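Local structure of tRNA nucleotidyl transferase-related protein (Thermotoga maritima, 3H38) at residues N34-V39 against V59-A64; Q2-V7 against I149-G154; K374-N379 against E399-K404; F280-H285 against S344-C349; D257-N262 against L352-G357. The protein works as a class II CCA-adding enzyme, this chain being the nucleotidyltransferase part of a longer protein that probably completes tRNA 3' ends from CTP and ATP with magnesium. All coordinates share one frame; numbering follows the deposited sequence.

Interaction 1 (N34-V39 against V59-A64); sequences NMPVYV and VVEGNA
Val-59 N donates to Tyr-38 O at 2.7 Å, the shortest bond of the contact, and Tyr-38 N bonds back to Val-59 O, making the two an antiparallel hydrogen-bonded pair. Next along, Pro-36 O takes a nearly straight hydrogen bond from Glu-61 N at 3.0 Å (164° at the hydrogen) and a CA-H...O contact from Val-60 CA at 3.4 Å. Proline has no N-H to offer, but here its carbonyl does the work. On one face of the sheet Val-37 CG1 and Val-60 CG1 lie side by side 4.1 Å apart. On the other stands the Tyr-38 ring, whose edge atom CD1 is 3.4 Å from Val-59 O in the ring plane. The Glu-61 chain crosses the Pro-36 ring at about a right angle, and its OE1 accepts a hydrogen bond from Ile-122 N. Met-35, with CG anti to its carbonyl carbon (chi1 -69°), passes Gly-62, which has no side chain to obstruct it, and sets CE 3.4 Å from Asn-63 O. Backbone bonds thus fix strand 56-60, which carries the magnesium ligand Asp-57, while Val-37 and Val-60 pack one face on Phe-67 and Tyr-38 and Val-59 pack the other on Ile-122.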
# COMPACT_ATOMS: atom_id res chain seq x y z
N ASN A 34 -29.35 13.00 23.31
CA ASN A 34 -29.06 11.95 24.28
C ASN A 34 -28.17 10.81 23.79
O ASN A 34 -28.41 9.65 24.11
CB ASN A 34 -30.36 11.39 24.86
CG ASN A 34 -31.12 12.42 25.65
OD1 ASN A 34 -30.66 12.89 26.70
ND2 ASN A 34 -32.30 12.80 25.16
N MET A 35 -27.13 11.14 23.04
CA MET A 35 -26.10 10.17 22.64
C MET A 35 -24.75 10.64 23.15
O MET A 35 -24.37 11.79 22.96
CB MET A 35 -26.04 10.07 21.12
CG MET A 35 -27.27 9.41 20.47
SD MET A 35 -27.07 9.48 18.69
CE MET A 35 -28.77 9.64 18.11
N PRO A 36 -24.01 9.75 23.85
CA PRO A 36 -22.60 10.07 24.14
C PRO A 36 -21.77 10.12 22.86
O PRO A 36 -21.86 9.19 22.07
CB PRO A 36 -22.16 8.90 25.03
CG PRO A 36 -23.48 8.40 25.66
CD PRO A 36 -24.49 8.55 24.56
N VAL A 37 -21.00 11.19 22.67
CA VAL A 37 -20.19 11.36 21.46
C VAL A 37 -18.68 11.27 21.73
O VAL A 37 -18.20 11.81 22.72
CB VAL A 37 -20.47 12.71 20.78
CG1 VAL A 37 -19.91 12.70 19.38
CG2 VAL A 37 -21.95 12.97 20.72
N TYR A 38 -17.95 10.60 20.84
CA TYR A 38 -16.50 10.45 20.96
C TYR A 38 -15.74 10.56 19.62
O TYR A 38 -16.20 10.11 18.57
CB TYR A 38 -16.14 9.08 21.52
CG TYR A 38 -16.96 8.59 22.67
CD1 TYR A 38 -18.19 8.00 22.46
CD2 TYR A 38 -16.48 8.67 23.98
CE1 TYR A 38 -18.94 7.53 23.52
CE2 TYR A 38 -17.23 8.21 25.04
CZ TYR A 38 -18.46 7.63 24.81
OH TYR A 38 -19.19 7.15 25.87
N VAL A 39 -14.53 11.11 19.69
CA VAL A 39 -13.59 10.96 18.60
C VAL A 39 -12.67 9.79 18.98
O VAL A 39 -12.35 9.61 20.16
CB VAL A 39 -12.82 12.28 18.32
CG1 VAL A 39 -11.85 12.58 19.44
CG2 VAL A 39 -12.12 12.22 16.97
N VAL A 59 -17.64 8.49 16.91
CA VAL A 59 -18.41 7.36 17.42
C VAL A 59 -19.54 7.78 18.39
O VAL A 59 -19.32 8.54 19.35
CB VAL A 59 -17.48 6.29 18.03
CG1 VAL A 59 -18.27 5.11 18.54
CG2 VAL A 59 -16.50 5.81 16.99
N VAL A 60 -20.76 7.33 18.12
CA VAL A 60 -21.87 7.69 19.01
C VAL A 60 -22.46 6.45 19.67
O VAL A 60 -22.50 5.38 19.06
CB VAL A 60 -22.99 8.49 18.30
CG1 VAL A 60 -22.45 9.85 17.78
CG2 VAL A 60 -23.57 7.69 17.17
N GLU A 61 -22.84 6.57 20.94
CA GLU A 61 -23.61 5.49 21.55
C GLU A 61 -25.08 5.78 21.30
O GLU A 61 -25.78 6.31 22.18
CB GLU A 61 -23.35 5.36 23.04
CG GLU A 61 -21.98 4.86 23.42
CD GLU A 61 -21.94 4.47 24.88
OE1 GLU A 61 -20.83 4.43 25.46
OE2 GLU A 61 -23.03 4.21 25.44
N GLY A 62 -25.53 5.47 20.08
CA GLY A 62 -26.90 5.65 19.68
C GLY A 62 -26.96 5.46 18.19
O GLY A 62 -26.02 4.91 17.62
N ASN A 63 -28.03 5.94 17.56
CA ASN A 63 -28.25 5.73 16.14
C ASN A 63 -27.48 6.75 15.29
O ASN A 63 -27.77 7.94 15.31
CB ASN A 63 -29.77 5.79 15.85
CG ASN A 63 -30.11 5.52 14.39
OD1 ASN A 63 -30.77 4.53 14.08
ND2 ASN A 63 -29.67 6.41 13.49
N ALA A 64 -26.50 6.26 14.53
CA ALA A 64 -25.64 7.12 13.71
C ALA A 64 -26.43 8.05 12.78
O ALA A 64 -26.15 9.26 12.72
CB ALA A 64 -24.65 6.26 12.91

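Interaction 2 (Q2-V7 against I149-G154); sequences QIFRDV and IDFFGG
The CG2 methyl of Ile-3 rests obliquely against the ring of Phe-151, with Ile-3 CG2 3.8 Å from Phe-151 CD1, and the same methyl also lies over the face of its neighbour Phe-4, 3.9 Å above the plane and over the ring centre. CG2 is anti to the backbone N, and Ile-3 CG2 lies 3.2 Å from Asp-150 O. The beta branch of isoleucine thus reaches both the Phe-151 ring and the loop backbone with one methyl. The flat Phe-4 ring puts its edge on Ile-149, with Phe-4 CD2 3.8 Å from Ile-149 CG1 in the plane of the ring. Behind them Phe-4 and Ile-149 form an antiparallel non-hydrogen-bonded pair, by which strand 4-6 becomes an outermost strand of the mixed sheet of the head domain. Asp-150 N donates to Ile-3 O at 3.0 Å. Just after strand 147-149, Asp-150 turns its carboxylate to the start of helix 154-159: OD2 accepts from Gly-154 N at 3.0 Å through its syn lone pair, with weak bonds from Phe-152 N and Gly-153 N, and OD1 accepts from Tyr-155 N. One water donates to both Gln-2 O and Asp-150 O. A second donates to Gln-2 O and Asp-150 OD1, and takes a weak bond from Arg-5 NH2, whose guanidinium also makes a cation-pi contact with Tyr-155.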
# COMPACT_ATOMS: atom_id res chain seq x y z
N GLN A 2 -4.28 4.16 35.05
CA GLN A 2 -5.24 5.23 34.81
C GLN A 2 -5.99 5.05 33.50
O GLN A 2 -5.38 4.85 32.44
CB GLN A 2 -4.55 6.59 34.84
CG GLN A 2 -5.54 7.75 34.95
CD GLN A 2 -4.86 9.08 35.19
OE1 GLN A 2 -3.67 9.15 35.49
NE2 GLN A 2 -5.61 10.15 35.04
N ILE A 3 -7.30 5.13 33.57
CA ILE A 3 -8.13 5.04 32.43
C ILE A 3 -8.56 6.38 31.91
O ILE A 3 -8.43 6.66 30.76
CB ILE A 3 -9.29 4.17 32.74
CG1 ILE A 3 -8.76 2.90 33.37
CG2 ILE A 3 -10.11 3.93 31.52
CD1 ILE A 3 -9.77 1.94 33.57
N PHE A 4 -9.03 7.22 32.80
CA PHE A 4 -9.53 8.53 32.39
C PHE A 4 -8.56 9.67 32.74
O PHE A 4 -7.99 9.72 33.83
CB PHE A 4 -10.91 8.80 32.99
CG PHE A 4 -11.84 7.62 32.93
CD1 PHE A 4 -11.97 6.76 34.01
CD2 PHE A 4 -12.56 7.35 31.78
CE1 PHE A 4 -12.82 5.67 33.96
CE2 PHE A 4 -13.42 6.26 31.71
CZ PHE A 4 -13.56 5.42 32.80
N ARG A 5 -8.38 10.57 31.79
CA ARG A 5 -7.37 11.61 31.87
C ARG A 5 -7.89 12.84 31.12
O ARG A 5 -8.53 12.72 30.08
CB ARG A 5 -6.09 11.06 31.25
CG ARG A 5 -4.95 12.02 31.19
CD ARG A 5 -3.75 11.38 30.49
NE ARG A 5 -3.52 9.99 30.91
CZ ARG A 5 -2.55 9.60 31.73
NH1 ARG A 5 -1.69 10.47 32.24
NH2 ARG A 5 -2.43 8.31 32.04
N ASP A 6 -7.66 14.04 31.65
CA ASP A 6 -8.19 15.24 31.02
C ASP A 6 -7.16 15.72 30.01
O ASP A 6 -6.07 16.16 30.40
CB ASP A 6 -8.40 16.32 32.09
CG ASP A 6 -9.06 17.58 31.56
OD1 ASP A 6 -9.28 18.51 32.36
OD2 ASP A 6 -9.38 17.66 30.35
N VAL A 7 -7.48 15.60 28.72
CA VAL A 7 -6.54 16.04 27.68
C VAL A 7 -7.00 17.31 26.98
O VAL A 7 -6.61 17.58 25.84
CB VAL A 7 -6.21 14.96 26.63
CG1 VAL A 7 -5.57 13.73 27.28
CG2 VAL A 7 -7.43 14.58 25.82
N ILE A 149 -10.41 8.44 27.24
CA ILE A 149 -10.86 7.17 27.75
C ILE A 149 -9.93 6.12 27.21
O ILE A 149 -9.89 5.87 26.00
CB ILE A 149 -12.28 6.85 27.35
CG1 ILE A 149 -13.25 7.82 28.04
CG2 ILE A 149 -12.60 5.41 27.72
CD1 ILE A 149 -14.40 8.17 27.18
N ASP A 150 -9.14 5.56 28.11
CA ASP A 150 -8.09 4.63 27.74
C ASP A 150 -8.12 3.38 28.62
O ASP A 150 -7.53 3.32 29.69
CB ASP A 150 -6.74 5.33 27.78
CG ASP A 150 -5.59 4.37 27.55
OD1 ASP A 150 -4.54 4.58 28.18
OD2 ASP A 150 -5.73 3.40 26.78
N PHE A 151 -8.85 2.38 28.15
CA PHE A 151 -9.14 1.22 28.97
C PHE A 151 -7.92 0.32 28.98
O PHE A 151 -7.74 -0.46 29.91
CB PHE A 151 -10.37 0.46 28.42
CG PHE A 151 -11.68 1.21 28.54
CD1 PHE A 151 -12.29 1.37 29.79
CD2 PHE A 151 -12.29 1.77 27.42
CE1 PHE A 151 -13.51 2.07 29.94
CE2 PHE A 151 -13.51 2.47 27.56
CZ PHE A 151 -14.12 2.62 28.83
N PHE A 152 -7.08 0.45 27.95
CA PHE A 152 -6.14 -0.63 27.65
C PHE A 152 -4.64 -0.40 27.82
O PHE A 152 -3.85 -1.30 27.54
CB PHE A 152 -6.46 -1.23 26.28
CG PHE A 152 -7.95 -1.47 26.05
CD1 PHE A 152 -8.59 -2.52 26.66
CD2 PHE A 152 -8.69 -0.63 25.21
CE1 PHE A 152 -9.97 -2.74 26.45
CE2 PHE A 152 -10.05 -0.85 24.99
CZ PHE A 152 -10.69 -1.90 25.61
N GLY A 153 -4.25 0.79 28.28
CA GLY A 153 -2.86 1.09 28.55
C GLY A 153 -2.19 1.69 27.32
O GLY A 153 -0.97 1.64 27.18
N GLY A 154 -3.01 2.24 26.44
CA GLY A 154 -2.58 2.90 25.23
C GLY A 154 -1.72 4.13 25.40
O GLY A 154 -0.79 4.31 24.62
O HOH W 1 -5.14 2.58 31.01
O HOH W 2 -4.48 6.28 30.44

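Interaction 3 (K374-N379 against E399-K404); sequences KLEKIN and EKILMK
Segment 374-379 is an irregular loop running beside the helical segment 399-404, and the nearest CA atoms, those of Glu-376 and Leu-402, stand 6.7 Å apart. No hydrogen bond joins the two segments; within the helix Met-403 N bonds Glu-399 O, and the contact is made mainly by side chains. Glu-376 is sharply bent, chi2 of 18° leaving CD nearly eclipsed with CA, and its carboxylate lies against the helix obliquely. Its OE2 is 3.4 Å from Ile-401 CG1, while Glu-376 OE1 is 3.9 Å from Leu-402 CG. A charged group beside so much hydrocarbon would gain from a counter-charge, and Lys-405 supplies a long, weak ion pair. The fold here is all helical: the loop connects helix 357-371 to helix 381-384 and leans on helix 392-407 in the C-terminal part of the chain, far from the nucleotide site. Ile-401 is the helix residue directed at the loop. Its chain is extended, chi2 of 178° carrying CD1 outward to meet the Lys-377 side chain tip to tip, 3.8 Å from Lys-377 NZ; Ile-401 CD1 also lies 3.5 Å from Asn-379 OD1. The length of lysine lets CE lie against Ile-401 CD1 while NZ forms a salt bridge with Asp-412. At the other end of the loop Leu-402 CD2 touches Lys-374 CA at 4.2 Å, and Lys-374 NZ turns away to Ile-370 O.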
# COMPACT_ATOMS: atom_id res chain seq x y z
N LYS A 374 13.33 7.33 -29.08
CA LYS A 374 12.65 6.28 -29.75
C LYS A 374 11.86 7.17 -30.65
O LYS A 374 12.05 8.36 -30.66
CB LYS A 374 11.66 5.57 -28.82
CG LYS A 374 10.58 6.51 -28.30
CD LYS A 374 9.23 5.83 -28.10
CE LYS A 374 8.92 5.63 -26.64
NZ LYS A 374 9.44 4.34 -26.16
N LEU A 375 10.92 6.60 -31.38
CA LEU A 375 10.01 7.43 -32.13
C LEU A 375 10.60 7.81 -33.46
O LEU A 375 11.45 8.69 -33.57
CB LEU A 375 9.67 8.69 -31.33
CG LEU A 375 8.72 9.68 -32.00
CD1 LEU A 375 9.34 10.25 -33.27
CD2 LEU A 375 7.38 9.02 -32.30
N GLU A 376 10.12 7.13 -34.49
CA GLU A 376 10.48 7.42 -35.84
C GLU A 376 10.03 8.84 -36.03
O GLU A 376 9.04 9.25 -35.48
CB GLU A 376 9.81 6.48 -36.80
CG GLU A 376 10.77 5.49 -37.37
CD GLU A 376 12.00 5.40 -36.54
OE1 GLU A 376 11.94 5.72 -35.34
OE2 GLU A 376 13.05 5.03 -37.08
N LYS A 377 10.81 9.58 -36.78
CA LYS A 377 10.58 10.99 -36.99
C LYS A 377 9.76 11.27 -38.22
O LYS A 377 8.68 11.84 -38.17
CB LYS A 377 11.94 11.61 -37.22
CG LYS A 377 12.80 10.79 -38.16
CD LYS A 377 12.91 9.39 -37.67
CE LYS A 377 13.40 8.47 -38.71
NZ LYS A 377 14.64 8.91 -39.29
N ILE A 378 10.29 10.82 -39.34
CA ILE A 378 9.63 11.01 -40.62
C ILE A 378 9.13 9.70 -41.24
O ILE A 378 8.01 9.64 -41.75
CB ILE A 378 10.56 11.72 -41.61
CG1 ILE A 378 11.79 10.85 -41.90
CG2 ILE A 378 11.00 13.07 -41.06
CD1 ILE A 378 12.65 11.38 -43.02
N ASN A 379 9.97 8.67 -41.20
CA ASN A 379 9.64 7.38 -41.82
C ASN A 379 8.41 6.68 -41.27
O ASN A 379 8.41 6.21 -40.13
CB ASN A 379 10.81 6.42 -41.72
CG ASN A 379 11.84 6.67 -42.77
OD1 ASN A 379 12.63 5.80 -43.10
ND2 ASN A 379 11.83 7.88 -43.33
N GLU A 399 12.60 -1.05 -37.95
CA GLU A 399 13.28 -1.35 -36.70
C GLU A 399 14.79 -1.31 -36.84
O GLU A 399 15.49 -0.94 -35.90
CB GLU A 399 12.82 -2.70 -36.13
CG GLU A 399 13.17 -2.86 -34.66
CD GLU A 399 12.34 -3.93 -33.99
OE1 GLU A 399 12.22 -5.03 -34.57
OE2 GLU A 399 11.81 -3.67 -32.88
N LYS A 400 15.32 -1.68 -37.99
CA LYS A 400 16.74 -1.54 -38.23
C LYS A 400 17.13 -0.08 -38.21
O LYS A 400 18.16 0.29 -37.71
CB LYS A 400 17.14 -2.20 -39.53
CG LYS A 400 17.32 -3.68 -39.42
CD LYS A 400 16.14 -4.35 -38.79
CE LYS A 400 16.14 -5.81 -39.14
NZ LYS A 400 14.98 -6.55 -38.62
N ILE A 401 16.30 0.75 -38.76
CA ILE A 401 16.57 2.18 -38.72
C ILE A 401 16.45 2.74 -37.29
O ILE A 401 17.35 3.42 -36.80
CB ILE A 401 15.79 3.00 -39.80
CG1 ILE A 401 15.56 4.44 -39.37
CG2 ILE A 401 14.47 2.36 -40.14
CD1 ILE A 401 14.85 5.26 -40.43
N LEU A 402 15.35 2.41 -36.61
CA LEU A 402 15.20 2.67 -35.18
C LEU A 402 16.48 2.26 -34.43
O LEU A 402 17.02 3.02 -33.61
CB LEU A 402 14.03 1.83 -34.63
CG LEU A 402 12.98 2.34 -33.62
CD1 LEU A 402 12.32 1.15 -32.89
CD2 LEU A 402 13.53 3.34 -32.62
N MET A 403 16.89 1.02 -34.65
CA MET A 403 18.01 0.41 -33.95
C MET A 403 19.39 1.01 -34.23
O MET A 403 20.12 1.35 -33.31
CB MET A 403 18.02 -1.08 -34.25
CG MET A 403 18.00 -1.96 -33.02
SD MET A 403 16.44 -2.06 -32.15
CE MET A 403 16.08 -0.38 -31.80
N LYS A 404 19.72 1.20 -35.50
CA LYS A 404 20.92 1.94 -35.83
C LYS A 404 20.80 3.32 -35.19
O LYS A 404 21.78 3.89 -34.71
CB LYS A 404 21.10 2.03 -37.35
CG LYS A 404 21.45 0.71 -38.05
CD LYS A 404 22.96 0.56 -38.36
CE LYS A 404 23.71 -0.27 -37.31
NZ LYS A 404 24.07 0.48 -36.07

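Interaction 4 (F280-H285 against S344-C349); sequences FYAVLH and SNETIC
The imidazole of His-285 lays one face on the first turn of the helix opposite: Glu-346 O lies 4.0 Å above the ring plane, over its centre, with Glu-346 C and Thr-347 N over the same face. At the ring edge, in plane, is Tyr-281 C of its own helix, and the ring of His-350 meets the imidazole with planes about 70° apart. His-285 NE2 is 3.6 Å from Glu-346 CB, and His-285 CE1 is 3.3 Å from Thr-347 OG1. NE2 is buried here without a polar partner in the model. The Glu-346 side chain crosses the histidine at about a right angle. Glu-346 CG passes 3.9 Å from Tyr-281 CB, and the bend at chi2 (72°) then swings CD aside; OE2 accepts a hydrogen bond from Asp-278 N. Ser-344 is the N-cap of helix 345-352, its OG accepting from Thr-347 N at 2.8 Å. Ala-282, small enough to lie under Glu-346, lets the two CA atoms come within 4.8 Å. The short axes pass 8.6 Å apart and cross at -45°. This is helix-helix packing within the all-helical part, away from the nucleotide site. Around the pair, helix 309-328 packs on His-285 through Leu-309 and Ile-313 and on Thr-347 through Val-316, while helix 254-274 touches Val-283 and Cys-349, and helix 214-225 meets Phe-280.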
# COMPACT_ATOMS: atom_id res chain seq x y z
N PHE A 280 2.61 -3.19 -5.21
CA PHE A 280 2.19 -4.55 -4.91
C PHE A 280 2.73 -5.53 -5.98
O PHE A 280 3.30 -6.56 -5.67
CB PHE A 280 0.66 -4.63 -4.76
CG PHE A 280 0.14 -6.03 -4.51
CD1 PHE A 280 0.52 -6.73 -3.37
CD2 PHE A 280 -0.73 -6.63 -5.40
CE1 PHE A 280 0.06 -8.02 -3.13
CE2 PHE A 280 -1.20 -7.92 -5.17
CZ PHE A 280 -0.80 -8.62 -4.03
N TYR A 281 2.53 -5.18 -7.25
CA TYR A 281 2.99 -6.00 -8.35
C TYR A 281 4.51 -5.95 -8.55
O TYR A 281 5.13 -6.96 -8.89
CB TYR A 281 2.31 -5.57 -9.63
CG TYR A 281 0.97 -6.19 -9.79
CD1 TYR A 281 0.71 -7.03 -10.84
CD2 TYR A 281 -0.04 -5.96 -8.86
CE1 TYR A 281 -0.50 -7.62 -10.99
CE2 TYR A 281 -1.28 -6.56 -9.00
CZ TYR A 281 -1.49 -7.39 -10.07
OH TYR A 281 -2.68 -8.00 -10.27
N ALA A 282 5.09 -4.77 -8.35
CA ALA A 282 6.54 -4.66 -8.42
C ALA A 282 7.14 -5.68 -7.47
O ALA A 282 8.02 -6.46 -7.86
CB ALA A 282 6.98 -3.27 -8.03
N VAL A 283 6.65 -5.70 -6.23
CA VAL A 283 7.17 -6.64 -5.23
C VAL A 283 6.88 -8.09 -5.58
O VAL A 283 7.63 -8.99 -5.23
CB VAL A 283 6.62 -6.35 -3.81
CG1 VAL A 283 7.29 -7.25 -2.79
CG2 VAL A 283 6.89 -4.92 -3.44
N LEU A 284 5.78 -8.33 -6.28
CA LEU A 284 5.45 -9.71 -6.65
C LEU A 284 6.36 -10.20 -7.78
O LEU A 284 6.64 -11.40 -7.88
CB LEU A 284 3.98 -9.86 -7.05
CG LEU A 284 2.89 -9.63 -6.00
CD1 LEU A 284 1.50 -9.86 -6.59
CD2 LEU A 284 3.09 -10.53 -4.79
N HIS A 285 6.82 -9.28 -8.62
CA HIS A 285 7.77 -9.64 -9.68
C HIS A 285 8.95 -10.36 -9.04
O HIS A 285 9.49 -11.30 -9.62
CB HIS A 285 8.25 -8.42 -10.46
CG HIS A 285 7.41 -8.10 -11.65
ND1 HIS A 285 7.78 -8.43 -12.94
CD2 HIS A 285 6.22 -7.44 -11.76
CE1 HIS A 285 6.87 -8.00 -13.79
NE2 HIS A 285 5.92 -7.39 -13.10
N SER A 344 5.78 -3.39 -18.96
CA SER A 344 5.21 -2.67 -17.84
C SER A 344 6.31 -1.99 -17.04
O SER A 344 7.44 -2.47 -16.96
CB SER A 344 4.47 -3.65 -16.92
OG SER A 344 5.38 -4.39 -16.13
N ASN A 345 5.96 -0.85 -16.44
CA ASN A 345 6.81 -0.23 -15.44
C ASN A 345 7.28 -1.22 -14.39
O ASN A 345 8.40 -1.14 -13.91
CB ASN A 345 6.04 0.88 -14.74
CG ASN A 345 5.83 2.09 -15.61
OD1 ASN A 345 5.45 3.15 -15.13
ND2 ASN A 345 6.09 1.94 -16.92
N GLU A 346 6.39 -2.14 -14.02
CA GLU A 346 6.71 -3.10 -12.97
C GLU A 346 7.84 -4.02 -13.41
O GLU A 346 8.75 -4.32 -12.62
CB GLU A 346 5.46 -3.89 -12.55
CG GLU A 346 4.47 -3.06 -11.73
CD GLU A 346 3.72 -2.03 -12.56
OE1 GLU A 346 3.37 -2.33 -13.72
OE2 GLU A 346 3.47 -0.91 -12.06
N THR A 347 7.79 -4.44 -14.67
CA THR A 347 8.83 -5.26 -15.26
C THR A 347 10.15 -4.50 -15.24
O THR A 347 11.23 -5.07 -15.07
CB THR A 347 8.50 -5.65 -16.71
OG1 THR A 347 7.44 -6.61 -16.73
CG2 THR A 347 9.74 -6.25 -17.41
N ILE A 348 10.06 -3.19 -15.42
CA ILE A 348 11.27 -2.37 -15.46
C ILE A 348 11.93 -2.43 -14.10
O ILE A 348 13.10 -2.81 -13.99
CB ILE A 348 10.95 -0.91 -15.82
CG1 ILE A 348 10.74 -0.77 -17.33
CG2 ILE A 348 12.05 0.01 -15.34
CD1 ILE A 348 10.50 0.65 -17.78
N CYS A 349 11.16 -2.08 -13.07
CA CYS A 349 11.61 -2.18 -11.68
C CYS A 349 12.27 -3.53 -11.44
O CYS A 349 13.35 -3.62 -10.85
CB CYS A 349 10.41 -2.06 -10.75
SG CYS A 349 9.42 -0.57 -10.96

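Interaction 5 (D257-N262 against L352-G357); sequences DEKMEN and LAYLSG
Ala-353 O faces the side of helix 254-274 and collects carbon contacts: Lys-259 CA makes a CA-H...O contact to it at 3.1 Å, with 150° at the hydrogen, and Asn-262 CB lies 3.1 Å from the same Ala-353 O. The alanine is small enough to let the backbones meet, CA of Lys-259 and CA of Ala-353 being 4.6 Å apart, with Ala-353 CB only 3.3 Å from Lys-259 O. Packing continues further out, where Lys-259 and Tyr-354 lie side by side, pointing the same way. The lysine is extended beyond CG, and its CE comes 3.6 Å from Tyr-354 CE2. Both polar ends converge on one carboxylate outside the two segments: Lys-259 NZ forms a salt bridge with Glu-289 OE2, and Tyr-354 OH hydrogen-bonds Glu-289 OE1. The Arg-265 side chain, one turn further along helix 254-274, holds Leu-355 O through NH2. Among backbone bonds, Leu-355 N to Leu-352 O, at 3.2 Å, closes a type I beta turn. The turn begins the short link from helix 345-352 to helix 357-371, a helix-to-helix connection of the all-helical part that packs on helix 254-274.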
# COMPACT_ATOMS: atom_id res chain seq x y z
N ASP A 257 16.65 -10.61 -0.72
CA ASP A 257 16.72 -9.35 0.01
C ASP A 257 17.48 -8.28 -0.79
O ASP A 257 17.10 -7.10 -0.80
CB ASP A 257 17.41 -9.58 1.34
CG ASP A 257 17.42 -8.35 2.21
OD1 ASP A 257 18.51 -7.79 2.44
OD2 ASP A 257 16.33 -7.92 2.65
N GLU A 258 18.53 -8.70 -1.48
CA GLU A 258 19.34 -7.78 -2.25
C GLU A 258 18.50 -7.24 -3.37
O GLU A 258 18.55 -6.05 -3.67
CB GLU A 258 20.60 -8.45 -2.83
CG GLU A 258 21.52 -9.05 -1.78
CD GLU A 258 22.89 -9.47 -2.35
OE1 GLU A 258 23.84 -9.62 -1.53
OE2 GLU A 258 23.02 -9.64 -3.59
N LYS A 259 17.75 -8.13 -4.01
CA LYS A 259 16.96 -7.72 -5.16
C LYS A 259 15.92 -6.78 -4.64
O LYS A 259 15.61 -5.77 -5.26
CB LYS A 259 16.26 -8.90 -5.81
CG LYS A 259 17.16 -9.85 -6.53
CD LYS A 259 16.40 -11.16 -6.80
CE LYS A 259 17.24 -12.15 -7.63
NZ LYS A 259 16.55 -13.45 -7.80
N MET A 260 15.37 -7.11 -3.50
CA MET A 260 14.35 -6.31 -2.90
C MET A 260 14.88 -4.94 -2.53
O MET A 260 14.25 -3.95 -2.80
CB MET A 260 13.78 -7.04 -1.71
CG MET A 260 12.36 -6.81 -1.43
SD MET A 260 11.16 -6.95 -2.74
CE MET A 260 11.59 -8.44 -3.45
N GLU A 261 16.07 -4.88 -1.97
CA GLU A 261 16.72 -3.60 -1.75
C GLU A 261 16.91 -2.79 -3.05
O GLU A 261 16.46 -1.65 -3.15
CB GLU A 261 18.03 -3.80 -1.02
CG GLU A 261 18.80 -2.53 -0.81
CD GLU A 261 20.06 -2.77 -0.01
OE1 GLU A 261 20.23 -3.90 0.50
OE2 GLU A 261 20.88 -1.83 0.11
N ASN A 262 17.55 -3.38 -4.06
CA ASN A 262 17.64 -2.75 -5.38
C ASN A 262 16.28 -2.28 -5.87
O ASN A 262 16.15 -1.19 -6.43
CB ASN A 262 18.22 -3.69 -6.43
CG ASN A 262 19.66 -4.09 -6.13
OD1 ASN A 262 20.14 -5.12 -6.61
ND2 ASN A 262 20.34 -3.30 -5.33
N LEU A 352 15.46 -3.58 -12.70
CA LEU A 352 16.31 -2.82 -11.80
C LEU A 352 16.60 -3.54 -10.48
O LEU A 352 17.59 -3.23 -9.81
CB LEU A 352 15.75 -1.42 -11.56
CG LEU A 352 15.85 -0.48 -12.76
CD1 LEU A 352 14.78 0.60 -12.68
CD2 LEU A 352 17.24 0.14 -12.84
N ALA A 353 15.76 -4.51 -10.12
CA ALA A 353 16.00 -5.22 -8.86
C ALA A 353 17.30 -6.04 -8.91
O ALA A 353 17.84 -6.41 -7.87
CB ALA A 353 14.82 -6.12 -8.48
N TYR A 354 17.80 -6.30 -10.11
CA TYR A 354 19.00 -7.12 -10.25
C TYR A 354 20.28 -6.29 -10.29
O TYR A 354 21.40 -6.85 -10.28
CB TYR A 354 18.92 -7.92 -11.54
CG TYR A 354 18.17 -9.22 -11.44
CD1 TYR A 354 16.80 -9.28 -11.67
CD2 TYR A 354 18.84 -10.40 -11.17
CE1 TYR A 354 16.12 -10.48 -11.60
CE2 TYR A 354 18.17 -11.61 -11.09
CZ TYR A 354 16.81 -11.65 -11.31
OH TYR A 354 16.15 -12.86 -11.24
N LEU A 355 20.17 -4.97 -10.37
CA LEU A 355 21.41 -4.24 -10.52
C LEU A 355 21.72 -3.07 -9.58
O LEU A 355 20.85 -2.51 -8.90
CB LEU A 355 21.71 -3.89 -11.98
CG LEU A 355 20.77 -3.00 -12.78
CD1 LEU A 355 20.12 -3.80 -13.89
CD2 LEU A 355 19.75 -2.33 -11.86
N SER A 356 23.01 -2.75 -9.56
CA SER A 356 23.55 -1.62 -8.83
C SER A 356 24.76 -1.12 -9.59
O SER A 356 25.13 -1.68 -10.62
CB SER A 356 23.92 -2.03 -7.40
OG SER A 356 24.53 -3.31 -7.41
N GLY A 357 25.37 -0.05 -9.09
CA GLY A 357 26.57 0.51 -9.67
C GLY A 357 26.52 0.87 -11.14
O GLY A 357 25.66 1.63 -11.60

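Interactions 1 and 2 belong to the same mixed sheet of the head domain, their centres 19 Å apart, and they touch where Tyr-38 CE2 meets Ile-149 CD1 at 3.5 Å. Both approach the nucleotide site: the side chain of ATP-binding Arg-129 is about 4 Å from that of Val-59 and about 9 Å from that of Phe-151. Interactions 4 and 5 form a second group in the helical part, centres 13 Å apart and joined by Val-283 CG1 on Met-260 SD at 3.9 Å. Interaction 3 lies farther out, its centre 28 Å from that of interaction 4 and 69 Å from that of interaction 2. Along the chain, interaction 1 nests within interaction 2.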